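Local coordinates for putative ribosomal N-acetyltransferase YdaF (Bacillus subtilis, PDB 1NSL), which probably transfers acetyl groups to the N-terminal amino groups of ribosomal proteins, as a member of the GNAT acetyltransferase family, at residues R14-K19 with G77-M82; L27-Q32 with N44-D49; R61-A64 with G68-A71; I83-L88 with R93-G98; Y99-E104 with K108-A113. One frame throughout, in Å; residues are numbered along the deposited sequence.

Overall arrangement
Four of the five contacts touch the central mixed sheet, and their chemistry follows their place in it. Interaction 4 is the only one stitched across by backbone hydrogen bonds, since its segments are neighbouring strands; interactions 1, 3 and 5 join the sheet to loops or helices through apolar side chains. Interaction 1 is fully buried, whereas interaction 2 lies at the surface and sets a serine against two isoleucines and a glutamine against a proline. Strand 78-89 serves interactions 1 and 4, strand 94-101 serves 4 and 5, and helix 48-65 links 2 with 3, which stand about 20 Å apart between centres. Interactions 1 and 3 also border the second subunit.

Interaction 1: R14-K19 with G77-M82; sequences RLLEPK and GSLCGM
Leu16 spreads its two methyls over two buried partners on strand 78-89. Its CD1 meets the selenium of Met82, present as selenomethionine, at 3.8 Å (SE), and its CD2 meets Leu79 CD2 at 3.9 Å. Both partners cross the leucine at about a right angle, and they meet it at the ends of its branches. CG of Leu16 stands beside the backbone N, opposite the carbonyl carbon (chi1 -67°), which sends the fork toward the strand. Branched leucines and the flexible, unbranched chain of methionine, here with selenium for sulfur, suit such a place, because they can fit uneven surfaces without polar partners. Trp59, Leu24 and Phe40 close round this packed side. Between Leu79 and Met82, Cys80 and Gly81 form a classic beta bulge opposite Leu73.

The other side is loose and more open to solvent. Arg14 stays clear of contact distance with segment 77-82 and turns back on its own strand: NH1 donates to Leu15 O at 3.2 Å (153°), with the acceptor in the guanidinium plane, and pairs with Asp20 in a salt bridge. Strand 69-75 runs between the two strands in the sheet, so side chains alone make this contact; its cohesion is therefore probably hydrophobic, with the charge held at the margin.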
# COMPACT_ATOMS: atom_id res chain seq x y z
N ARG C 14 -2.13 25.71 -11.58
CA ARG C 14 -2.87 24.90 -10.60
C ARG C 14 -2.53 23.43 -10.64
O ARG C 14 -1.99 22.96 -11.62
CB ARG C 14 -4.35 25.09 -10.76
CG ARG C 14 -4.98 24.23 -11.78
CD ARG C 14 -6.47 24.47 -11.85
NE ARG C 14 -7.12 24.13 -13.12
CZ ARG C 14 -7.11 22.93 -13.69
NH1 ARG C 14 -6.46 21.91 -13.15
NH2 ARG C 14 -7.77 22.75 -14.81
N LEU C 15 -2.76 22.72 -9.55
CA LEU C 15 -2.47 21.30 -9.58
C LEU C 15 -3.43 20.81 -10.58
O LEU C 15 -4.47 21.40 -10.72
CB LEU C 15 -2.81 20.61 -8.28
CG LEU C 15 -1.71 20.32 -7.25
CD1 LEU C 15 -2.40 19.66 -6.00
CD2 LEU C 15 -0.69 19.37 -7.78
N LEU C 16 -3.08 19.78 -11.32
CA LEU C 16 -4.04 19.25 -12.28
C LEU C 16 -4.99 18.35 -11.50
O LEU C 16 -4.68 17.96 -10.39
CB LEU C 16 -3.32 18.43 -13.35
CG LEU C 16 -2.42 19.22 -14.25
CD1 LEU C 16 -1.14 18.43 -14.69
CD2 LEU C 16 -3.22 19.66 -15.44
N GLU C 17 -6.13 18.01 -12.07
CA GLU C 17 -7.07 17.12 -11.42
C GLU C 17 -7.49 16.05 -12.40
O GLU C 17 -7.53 16.28 -13.60
CB GLU C 17 -8.34 17.88 -11.05
CG GLU C 17 -8.12 19.25 -10.50
CD GLU C 17 -9.44 19.93 -10.24
OE1 GLU C 17 -10.49 19.26 -10.43
OE2 GLU C 17 -9.41 21.13 -9.87
N PRO C 18 -7.91 14.89 -11.90
CA PRO C 18 -8.37 13.86 -12.80
C PRO C 18 -9.28 14.41 -13.88
O PRO C 18 -9.16 14.02 -15.01
CB PRO C 18 -9.02 12.86 -11.86
CG PRO C 18 -8.17 12.96 -10.67
CD PRO C 18 -8.02 14.46 -10.50
N LYS C 19 -10.16 15.33 -13.60
CA LYS C 19 -10.96 15.76 -14.75
C LYS C 19 -10.19 16.54 -15.90
O LYS C 19 -10.77 16.78 -16.97
CB LYS C 19 -12.19 16.52 -14.30
CG LYS C 19 -11.85 17.91 -13.76
CD LYS C 19 -13.12 18.52 -13.11
CE LYS C 19 -12.91 20.00 -12.68
NZ LYS C 19 -14.26 20.71 -12.68
N GLY C 77 -8.09 30.58 -18.57
CA GLY C 77 -9.02 29.58 -18.12
C GLY C 77 -8.68 28.16 -18.52
O GLY C 77 -9.06 27.24 -17.79
N SER C 78 -7.97 27.94 -19.64
CA SER C 78 -7.72 26.54 -20.00
C SER C 78 -6.30 26.06 -20.31
O SER C 78 -5.50 26.78 -20.87
CB SER C 78 -8.65 26.14 -21.11
OG SER C 78 -8.41 26.94 -22.24
N LEU C 79 -6.03 24.80 -19.95
CA LEU C 79 -4.73 24.15 -20.12
C LEU C 79 -4.03 24.45 -21.40
O LEU C 79 -4.53 24.15 -22.46
CB LEU C 79 -4.89 22.66 -20.14
CG LEU C 79 -4.66 21.88 -18.88
CD1 LEU C 79 -4.41 20.38 -19.27
CD2 LEU C 79 -3.49 22.45 -18.09
N CYS C 80 -2.83 24.98 -21.32
CA CYS C 80 -2.10 25.25 -22.52
C CYS C 80 -0.76 24.66 -22.33
O CYS C 80 0.09 24.74 -23.21
CB CYS C 80 -1.96 26.75 -22.73
SG CYS C 80 -1.07 27.52 -21.36
N GLY C 81 -0.57 24.07 -21.16
CA GLY C 81 0.71 23.42 -20.84
C GLY C 81 0.85 23.01 -19.38
O GLY C 81 -0.15 22.94 -18.66
N MSE C 82 2.10 22.76 -18.96
CA MSE C 82 2.43 22.28 -17.61
C MSE C 82 3.74 22.89 -17.14
O MSE C 82 4.65 23.12 -17.96
CB MSE C 82 2.65 20.74 -17.60
CG MSE C 82 1.57 19.93 -18.17
SE MSE C 82 1.56 18.18 -17.37
CE MSE C 82 3.31 17.63 -17.59

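Interaction 2: L27-Q32 with N44-D49; sequences LIIQNQ and NPSSAD
Ile28 lays its CG2 methyl against the hydroxyl of Ser46, with CG2 and OG 3.3 Å apart. Its CG1 branch sits beside the backbone N (chi1 -81°), which leaves CG2 opposite that nitrogen and turned to the serine, while the longer branch runs to the ring of Trp100. From the next residue, CG1 of Ile29 approaches the same oxygen at 3.9 Å from Ser46 OG, so the small serine fits against two branched side chains on one turn of helix 21-30. Tyr51 adjoins both Ile28 and Ser46.

Beyond the helix end, Gln32 reaches Pro45. The glutamine chain bends at its second torsion (chi2 -119°) and brings OE1 to within 3.7 Å of Pro45 CG, a polar atom beside a ring carbon rather than a bond. Asn31 is where helix 21-30 gives up its helical angles, and its OD1 accepts from Arg34. Across the contact Ser47 stands at the N-cap of helix 48-65, its OG hydrogen-bonded to Thr50 N, a role for which a short hydroxyl side chain is well suited. In GNAT enzymes the first two helices and their connection often border the acceptor site, and this contact joins those elements. Because oxygen meets carbon at each touching point, shape rather than polar pairing is likely to hold the two segments together.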
# COMPACT_ATOMS: atom_id res chain seq x y z
N LEU C 27 -3.98 17.54 -25.75
CA LEU C 27 -2.90 18.49 -25.90
C LEU C 27 -1.59 17.73 -26.10
O LEU C 27 -0.65 18.20 -26.72
CB LEU C 27 -2.80 19.33 -24.65
CG LEU C 27 -2.83 20.83 -24.63
CD1 LEU C 27 -3.70 21.40 -25.67
CD2 LEU C 27 -3.45 21.12 -23.30
N ILE C 28 -1.51 16.52 -25.59
CA ILE C 28 -0.24 15.86 -25.70
C ILE C 28 -0.09 15.18 -27.04
O ILE C 28 1.03 15.07 -27.53
CB ILE C 28 -0.00 14.90 -24.56
CG1 ILE C 28 0.49 15.69 -23.34
CG2 ILE C 28 1.04 13.90 -24.93
CD1 ILE C 28 0.62 14.88 -22.10
N ILE C 29 -1.19 14.73 -27.63
CA ILE C 29 -1.10 14.00 -28.88
C ILE C 29 -0.89 15.04 -29.91
O ILE C 29 -0.31 14.80 -30.98
CB ILE C 29 -2.44 13.26 -29.19
CG1 ILE C 29 -2.86 12.38 -28.02
CG2 ILE C 29 -2.30 12.40 -30.40
CD1 ILE C 29 -4.33 12.03 -27.99
N GLN C 30 -1.41 16.21 -29.59
CA GLN C 30 -1.41 17.31 -30.53
C GLN C 30 0.01 17.77 -30.73
O GLN C 30 0.44 18.04 -31.83
CB GLN C 30 -2.26 18.43 -29.98
CG GLN C 30 -3.17 19.01 -30.98
CD GLN C 30 -4.52 19.29 -30.39
OE1 GLN C 30 -4.71 20.30 -29.69
NE2 GLN C 30 -5.48 18.41 -30.67
N ASN C 31 0.77 17.85 -29.65
CA ASN C 31 2.17 18.13 -29.80
C ASN C 31 2.78 16.81 -29.55
O ASN C 31 2.07 15.81 -29.59
CB ASN C 31 2.58 19.12 -28.79
CG ASN C 31 1.54 20.17 -28.62
OD1 ASN C 31 1.73 21.31 -29.04
ND2 ASN C 31 0.42 19.81 -28.00
N GLN C 32 4.06 16.72 -29.26
CA GLN C 32 4.54 15.36 -29.12
C GLN C 32 5.65 15.06 -30.09
O GLN C 32 6.51 14.23 -29.83
CB GLN C 32 3.40 14.42 -29.49
CG GLN C 32 3.60 13.02 -29.02
CD GLN C 32 3.65 12.00 -30.15
OE1 GLN C 32 4.17 10.90 -29.95
NE2 GLN C 32 3.10 12.33 -31.32
N ASN C 44 5.41 6.34 -25.15
CA ASN C 44 4.17 5.67 -25.48
C ASN C 44 3.26 6.65 -24.76
O ASN C 44 2.98 6.52 -23.54
CB ASN C 44 4.08 4.27 -24.87
N PRO C 45 2.76 7.60 -25.55
CA PRO C 45 2.11 8.80 -25.05
C PRO C 45 0.83 8.51 -24.32
O PRO C 45 0.53 7.38 -23.93
CB PRO C 45 1.81 9.61 -26.32
CG PRO C 45 2.47 8.85 -27.45
CD PRO C 45 2.64 7.44 -27.01
N SER C 46 0.04 9.54 -24.17
CA SER C 46 -1.16 9.50 -23.38
C SER C 46 -2.22 8.49 -23.72
O SER C 46 -2.09 7.66 -24.64
CB SER C 46 -1.77 10.87 -23.50
OG SER C 46 -1.19 11.50 -24.64
N SER C 47 -3.30 8.63 -22.97
CA SER C 47 -4.47 7.79 -22.98
C SER C 47 -5.26 8.42 -21.89
O SER C 47 -4.90 8.31 -20.75
CB SER C 47 -4.11 6.39 -22.55
OG SER C 47 -5.16 5.85 -21.79
N ALA C 48 -6.33 9.12 -22.21
CA ALA C 48 -7.10 9.86 -21.20
C ALA C 48 -7.43 9.04 -19.95
O ALA C 48 -7.57 9.62 -18.88
CB ALA C 48 -8.37 10.46 -21.80
N ASP C 49 -7.57 7.72 -20.06
CA ASP C 49 -7.79 6.90 -18.88
C ASP C 49 -6.55 6.84 -18.00
O ASP C 49 -6.62 7.03 -16.82
CB ASP C 49 -8.19 5.50 -19.30
CG ASP C 49 -9.65 5.41 -19.64
OD1 ASP C 49 -10.28 4.44 -19.21
OD2 ASP C 49 -10.26 6.28 -20.32

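Interaction 3: R61-A64 with G68-A71; sequences RQYA and GIEA
Two torsions set Tyr63 and Ile69 alongside each other: the tyrosine places CG opposite its backbone N (chi1 167°), and the isoleucine places CG1 beside its own N (chi1 -70°). The two side chains then point the same way, and CD1 of Tyr63 meets Ile69 CG1 at 4.1 Å. The isoleucine arrives at the edge of the ring, near its plane, and so does the carbonyl oxygen of Gly68, which also lies 3.7 Å from Tyr63 CA. Gln62 O and Gly68 N are 4.1 Å apart, too far to bond, so the backbones merely adjoin. Gly68 suits this place for a local reason: at its phi of 156° a beta carbon would be jammed against the preceding carbonyl oxygen. With no side chain there, the backbones come close, Tyr63 CA and Gly68 CA being 5.6 Å apart, and the flat ring can set its edge to the isoleucine branch.

Around this short helix-to-strand connection, Ile69 and Ala71 are hydrogen-bonded through their backbones to Leu85 and Ile83 of strand 78-89. Tyr63 packs on Leu15 of strand 11-15 and on Leu15 of the second subunit, while Arg61 forms a salt bridge with Asp65 of that subunit. The end of helix 48-65 therefore lies between its own sheet and the second subunit.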
# COMPACT_ATOMS: atom_id res chain seq x y z
N ARG C 61 -0.43 13.11 -5.28
CA ARG C 61 0.10 12.73 -3.99
C ARG C 61 1.50 13.29 -3.77
O ARG C 61 1.96 13.49 -2.67
CB ARG C 61 0.07 11.23 -3.80
CG ARG C 61 -1.28 10.65 -3.49
CD ARG C 61 -1.32 9.15 -3.70
NE ARG C 61 -2.61 8.70 -4.24
CZ ARG C 61 -2.77 8.14 -5.45
NH1 ARG C 61 -1.70 7.98 -6.25
NH2 ARG C 61 -3.99 7.73 -5.83
N GLN C 62 2.21 13.52 -4.84
CA GLN C 62 3.56 13.95 -4.67
C GLN C 62 3.48 15.35 -4.08
O GLN C 62 4.20 15.71 -3.19
CB GLN C 62 4.28 13.95 -6.01
CG GLN C 62 4.92 12.64 -6.42
CD GLN C 62 5.38 12.66 -7.91
OE1 GLN C 62 5.93 13.69 -8.45
NE2 GLN C 62 5.15 11.51 -8.60
N TYR C 63 2.55 16.12 -4.59
CA TYR C 63 2.35 17.44 -4.09
C TYR C 63 1.92 17.29 -2.65
O TYR C 63 2.15 18.13 -1.86
CB TYR C 63 1.24 18.14 -4.89
CG TYR C 63 0.77 19.38 -4.22
CD1 TYR C 63 1.54 20.51 -4.21
CD2 TYR C 63 -0.41 19.40 -3.52
CE1 TYR C 63 1.15 21.63 -3.52
CE2 TYR C 63 -0.80 20.51 -2.85
CZ TYR C 63 -0.03 21.61 -2.86
OH TYR C 63 -0.50 22.70 -2.21
N ALA C 64 1.29 16.24 -2.26
CA ALA C 64 0.86 16.31 -0.88
C ALA C 64 2.06 16.01 -0.02
O ALA C 64 2.28 16.66 1.02
CB ALA C 64 -0.37 15.34 -0.57
N GLY C 68 7.25 17.93 -4.81
CA GLY C 68 7.42 18.50 -6.14
C GLY C 68 6.17 19.16 -6.59
O GLY C 68 5.18 19.08 -5.92
N ILE C 69 6.20 19.77 -7.74
CA ILE C 69 4.95 20.23 -8.27
C ILE C 69 4.83 19.86 -9.72
O ILE C 69 5.73 20.08 -10.51
CB ILE C 69 4.79 21.71 -8.09
CG1 ILE C 69 4.59 21.98 -6.60
CG2 ILE C 69 3.58 22.11 -8.80
CD1 ILE C 69 5.33 23.18 -6.01
N GLU C 70 3.71 19.26 -10.08
CA GLU C 70 3.45 18.97 -11.47
C GLU C 70 2.16 19.75 -11.63
O GLU C 70 1.13 19.31 -11.18
CB GLU C 70 3.22 17.45 -11.71
CG GLU C 70 4.45 16.54 -11.67
CD GLU C 70 5.65 17.10 -12.45
OE1 GLU C 70 5.47 17.82 -13.43
OE2 GLU C 70 6.81 16.85 -12.11
N ALA C 71 2.21 20.93 -12.23
CA ALA C 71 1.02 21.78 -12.36
C ALA C 71 0.57 22.09 -13.77
O ALA C 71 1.33 22.00 -14.71
CB ALA C 71 1.24 23.11 -11.61

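Interaction 4: I83-L88 with R93-G98; sequences ISLHNL and RKAEIG
This contact is the body of the beta hairpin made by strands 78-89 and 94-101, which run antiparallel; in the parts 83-88 and 94-98 their directions lie 154° apart. Ser84 faces Gly98 in a hydrogen-bonded pair, with Gly98 N donating to Ser84 O at 2.8 Å; the return bond is weak. The pair His86 and Glu96 is firmer: His86 N to Glu96 O and Glu96 N to His86 O both measure 2.9 Å. Between them Leu85 and Ile97 form a non-hydrogen-bonded pair whose side chains point to the other face. There Leu85 CD1 touches Ala95 CB at 3.7 Å and Ile97 CG1 at 4.0 Å, and Ile83 and Ile97 pack on Leu118 of helix 110-124, where aliphatic residues are apt.

On the polar face, Glu96 extends its chain to Asn87, whose ND2 gives OE2 of Glu96 a weak bond of 2.7 Å, amide and carboxylate planes standing 75° apart. With Asn87 OD1 weakly accepting from His86 ND1 in the ring plane, the amide has a weak partner at each end. Were Glu96 an alanine, the Asn87 amide would probably lose its carboxylate mate and be freer to turn. Asn87 takes left-handed backbone angles, tolerable for asparagine, and Arg93 with Lys94 opposite Asp89 forms a G1 beta bulge, a feature common where beta hairpins turn.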
# COMPACT_ATOMS: atom_id res chain seq x y z
N ILE C 83 3.86 23.15 -15.85
CA ILE C 83 5.15 23.60 -15.31
C ILE C 83 5.42 22.69 -14.22
O ILE C 83 4.50 22.06 -13.71
CB ILE C 83 5.13 24.98 -14.76
CG1 ILE C 83 6.50 25.33 -14.25
CG2 ILE C 83 4.24 25.07 -13.59
CD1 ILE C 83 6.60 26.88 -14.12
N SER C 84 6.67 22.63 -13.81
CA SER C 84 7.03 21.58 -12.91
C SER C 84 8.30 21.84 -12.16
O SER C 84 9.27 22.43 -12.68
CB SER C 84 7.22 20.37 -13.74
OG SER C 84 8.05 19.44 -13.05
N LEU C 85 8.29 21.39 -10.91
CA LEU C 85 9.46 21.55 -10.06
C LEU C 85 9.67 20.16 -9.57
O LEU C 85 8.80 19.64 -8.90
CB LEU C 85 9.15 22.45 -8.89
CG LEU C 85 10.24 22.43 -7.83
CD1 LEU C 85 11.25 23.36 -8.22
CD2 LEU C 85 9.67 22.88 -6.51
N HIS C 86 10.82 19.57 -9.88
CA HIS C 86 11.11 18.18 -9.59
C HIS C 86 12.55 18.03 -9.17
O HIS C 86 13.23 18.99 -9.11
CB HIS C 86 10.79 17.32 -10.80
CG HIS C 86 11.43 17.80 -12.06
ND1 HIS C 86 12.65 17.32 -12.50
CD2 HIS C 86 11.05 18.72 -12.96
CE1 HIS C 86 12.98 17.92 -13.62
NE2 HIS C 86 12.04 18.80 -13.91
N ASN C 87 13.01 16.81 -8.91
CA ASN C 87 14.32 16.56 -8.32
C ASN C 87 14.50 17.41 -7.12
O ASN C 87 15.50 18.10 -6.98
CB ASN C 87 15.47 16.81 -9.27
CG ASN C 87 15.37 15.95 -10.52
OD1 ASN C 87 14.38 15.23 -10.70
ND2 ASN C 87 16.39 16.04 -11.40
N LEU C 88 13.54 17.37 -6.23
CA LEU C 88 13.62 18.20 -5.07
C LEU C 88 14.57 17.55 -4.10
O LEU C 88 14.30 16.48 -3.63
CB LEU C 88 12.27 18.27 -4.44
CG LEU C 88 11.90 19.46 -3.59
CD1 LEU C 88 10.36 19.38 -3.46
CD2 LEU C 88 12.57 19.36 -2.23
N ARG C 93 19.33 21.49 -0.77
CA ARG C 93 18.62 22.72 -0.88
C ARG C 93 18.44 23.19 -2.32
O ARG C 93 18.46 24.39 -2.59
CB ARG C 93 19.39 23.77 -0.10
CG ARG C 93 19.43 23.49 1.41
CD ARG C 93 20.17 24.54 2.25
NE ARG C 93 19.83 24.33 3.65
CZ ARG C 93 20.18 25.11 4.67
NH1 ARG C 93 19.82 24.79 5.90
NH2 ARG C 93 20.90 26.20 4.46
N LYS C 94 18.19 22.25 -3.23
CA LYS C 94 18.09 22.60 -4.64
C LYS C 94 17.01 21.85 -5.37
O LYS C 94 16.49 20.86 -4.86
CB LYS C 94 19.39 22.24 -5.32
CG LYS C 94 19.72 20.80 -5.26
CD LYS C 94 20.97 20.51 -6.11
CE LYS C 94 21.37 19.02 -6.02
NZ LYS C 94 22.59 18.82 -6.78
N ALA C 95 16.70 22.25 -6.60
CA ALA C 95 15.63 21.53 -7.31
C ALA C 95 15.72 21.87 -8.79
O ALA C 95 16.47 22.77 -9.14
CB ALA C 95 14.29 21.96 -6.75
N GLU C 96 15.01 21.20 -9.68
CA GLU C 96 14.93 21.68 -11.06
C GLU C 96 13.53 22.09 -11.59
O GLU C 96 12.51 21.68 -11.03
CB GLU C 96 15.49 20.66 -11.96
CG GLU C 96 16.68 20.02 -11.31
CD GLU C 96 17.18 18.88 -12.13
OE1 GLU C 96 16.72 18.77 -13.29
OE2 GLU C 96 18.01 18.13 -11.61
N ILE C 97 13.50 22.95 -12.62
CA ILE C 97 12.23 23.35 -13.26
C ILE C 97 12.05 22.84 -14.70
O ILE C 97 12.98 22.76 -15.46
CB ILE C 97 12.05 24.86 -13.16
CG1 ILE C 97 11.75 25.22 -11.69
CG2 ILE C 97 10.95 25.42 -14.13
CD1 ILE C 97 11.64 26.70 -11.45
N GLY C 98 10.83 22.41 -15.03
CA GLY C 98 10.53 21.96 -16.38
C GLY C 98 9.22 22.59 -16.77
O GLY C 98 8.55 23.15 -15.92

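Interaction 5: Y99-E104 with K108-A113; sequences YWIAKE and KGIITA
The hydroxyl of Tyr99 is hydrogen-bonded to Ser142 OG of helix 140-149, while one face of its ring receives a methyl of Ile111. That methyl, Ile111 CG2, stands 3.6 Å from the centroid of the Tyr99 ring and only 14° off the ring normal, a CH-pi contact over the middle of the face. The tyrosine reaches this pose with CG in the crowded position between the backbone N and the carbonyl carbon (chi1 43°). A phenylalanine in place of Tyr99 could keep the ring face but would probably leave Ser142 without its hydroxyl mate and the ring less firmly fixed.

The other branch of Ile111 runs on to the next inward residue of the strand, where its CD1 lies 3.7 Å from Ile101 CB. Ile101 in turn reaches Ile110, crossing it at about a right angle, with CD1 of Ile101 3.8 Å from Ile110 CG1. Isoleucine suits these places because its two unequal branches can serve two neighbours, as Ile111 does with Tyr99 and Ile101. Strand 94-101 and helix 110-124 are the first two elements of a beta-alpha-beta unit, and in GNAT relatives the loop joining them binds the pyrophosphate of coenzyme A; Gly109, at positive phi, is the N-cap of the helix, consistent with that motif.

Trp100 alternates to the opposite side of the strand, where it packs on Leu24 of helix 21-30 and meets the ring of Phe40. At the exposed end, Lys108 NZ comes no nearer than 4.2 Å to Glu104 O, and its ammonium instead makes a cation-pi contact with Tyr75.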
# COMPACT_ATOMS: atom_id res chain seq x y z
N TYR C 99 8.85 22.53 -18.02
CA TYR C 99 7.65 23.19 -18.45
C TYR C 99 7.54 22.88 -19.90
O TYR C 99 8.52 22.61 -20.50
CB TYR C 99 7.84 24.70 -18.31
CG TYR C 99 9.20 25.19 -18.78
CD1 TYR C 99 9.55 25.15 -20.12
CD2 TYR C 99 10.13 25.70 -17.89
CE1 TYR C 99 10.75 25.56 -20.54
CE2 TYR C 99 11.37 26.14 -18.32
CZ TYR C 99 11.67 26.05 -19.65
OH TYR C 99 12.88 26.47 -20.14
N TRP C 100 6.34 22.85 -20.45
CA TRP C 100 6.17 22.72 -21.89
C TRP C 100 4.92 23.44 -22.22
O TRP C 100 4.07 23.63 -21.33
CB TRP C 100 6.02 21.30 -22.36
CG TRP C 100 4.92 20.49 -21.77
CD1 TRP C 100 5.02 19.66 -20.72
CD2 TRP C 100 3.59 20.32 -22.28
NE1 TRP C 100 3.84 19.02 -20.50
CE2 TRP C 100 2.94 19.40 -21.45
CE3 TRP C 100 2.88 20.86 -23.35
CZ2 TRP C 100 1.62 19.02 -21.63
CZ3 TRP C 100 1.56 20.47 -23.54
CH2 TRP C 100 0.95 19.55 -22.69
N ILE C 101 4.77 23.85 -23.47
CA ILE C 101 3.56 24.54 -23.82
C ILE C 101 3.06 24.13 -25.21
O ILE C 101 3.78 23.56 -26.01
CB ILE C 101 3.82 25.99 -23.67
CG1 ILE C 101 2.54 26.75 -23.38
CG2 ILE C 101 4.56 26.54 -24.88
CD1 ILE C 101 2.68 28.28 -23.69
N ALA C 102 1.77 24.31 -25.47
CA ALA C 102 1.20 23.94 -26.77
C ALA C 102 1.55 25.02 -27.77
O ALA C 102 1.64 26.23 -27.43
CB ALA C 102 -0.27 23.78 -26.69
N LYS C 103 1.73 24.62 -29.01
CA LYS C 103 2.31 25.57 -29.92
C LYS C 103 1.53 26.86 -30.01
O LYS C 103 2.08 27.96 -29.96
CB LYS C 103 2.50 24.93 -31.27
CG LYS C 103 3.94 24.79 -31.67
CD LYS C 103 4.05 25.18 -33.15
CE LYS C 103 5.47 25.31 -33.66
NZ LYS C 103 5.36 25.49 -35.13
N GLU C 104 0.23 26.72 -30.11
CA GLU C 104 -0.67 27.84 -30.30
C GLU C 104 -0.53 28.86 -29.24
O GLU C 104 -1.16 29.90 -29.31
CB GLU C 104 -2.05 27.29 -30.18
CG GLU C 104 -2.00 25.81 -30.48
CD GLU C 104 -3.13 25.04 -29.88
OE1 GLU C 104 -3.13 24.79 -28.64
OE2 GLU C 104 -4.01 24.69 -30.67
N LYS C 108 3.97 34.19 -25.88
CA LYS C 108 3.22 35.17 -25.17
C LYS C 108 3.85 35.31 -23.84
O LYS C 108 3.31 35.94 -22.98
CB LYS C 108 1.81 34.71 -25.03
CG LYS C 108 1.23 34.19 -26.31
CD LYS C 108 -0.25 33.87 -26.06
CE LYS C 108 -1.07 34.14 -27.33
NZ LYS C 108 -2.35 33.36 -27.31
N GLY C 109 5.01 34.71 -23.65
CA GLY C 109 5.61 34.73 -22.33
C GLY C 109 4.84 33.98 -21.25
O GLY C 109 4.91 34.37 -20.07
N ILE C 110 4.13 32.90 -21.59
CA ILE C 110 3.51 32.18 -20.49
C ILE C 110 4.60 31.55 -19.62
O ILE C 110 4.61 31.72 -18.39
CB ILE C 110 2.58 31.07 -20.92
CG1 ILE C 110 1.63 31.51 -22.07
CG2 ILE C 110 1.80 30.62 -19.73
CD1 ILE C 110 0.35 32.25 -21.67
N ILE C 111 5.54 30.86 -20.23
CA ILE C 111 6.52 30.12 -19.42
C ILE C 111 7.33 31.00 -18.48
O ILE C 111 7.39 30.75 -17.24
CB ILE C 111 7.37 29.25 -20.30
CG1 ILE C 111 6.39 28.31 -21.02
CG2 ILE C 111 8.38 28.56 -19.47
CD1 ILE C 111 6.91 27.38 -22.12
N THR C 112 7.93 32.06 -19.05
CA THR C 112 8.75 32.95 -18.24
C THR C 112 7.96 33.40 -17.03
O THR C 112 8.27 33.04 -15.88
CB THR C 112 9.17 34.12 -19.05
OG1 THR C 112 10.07 33.66 -20.05
CG2 THR C 112 10.05 35.09 -18.21
N ALA C 113 6.87 34.12 -17.30
CA ALA C 113 6.00 34.60 -16.24
C ALA C 113 5.69 33.53 -15.18
O ALA C 113 5.75 33.83 -14.01
CB ALA C 113 4.76 35.12 -16.84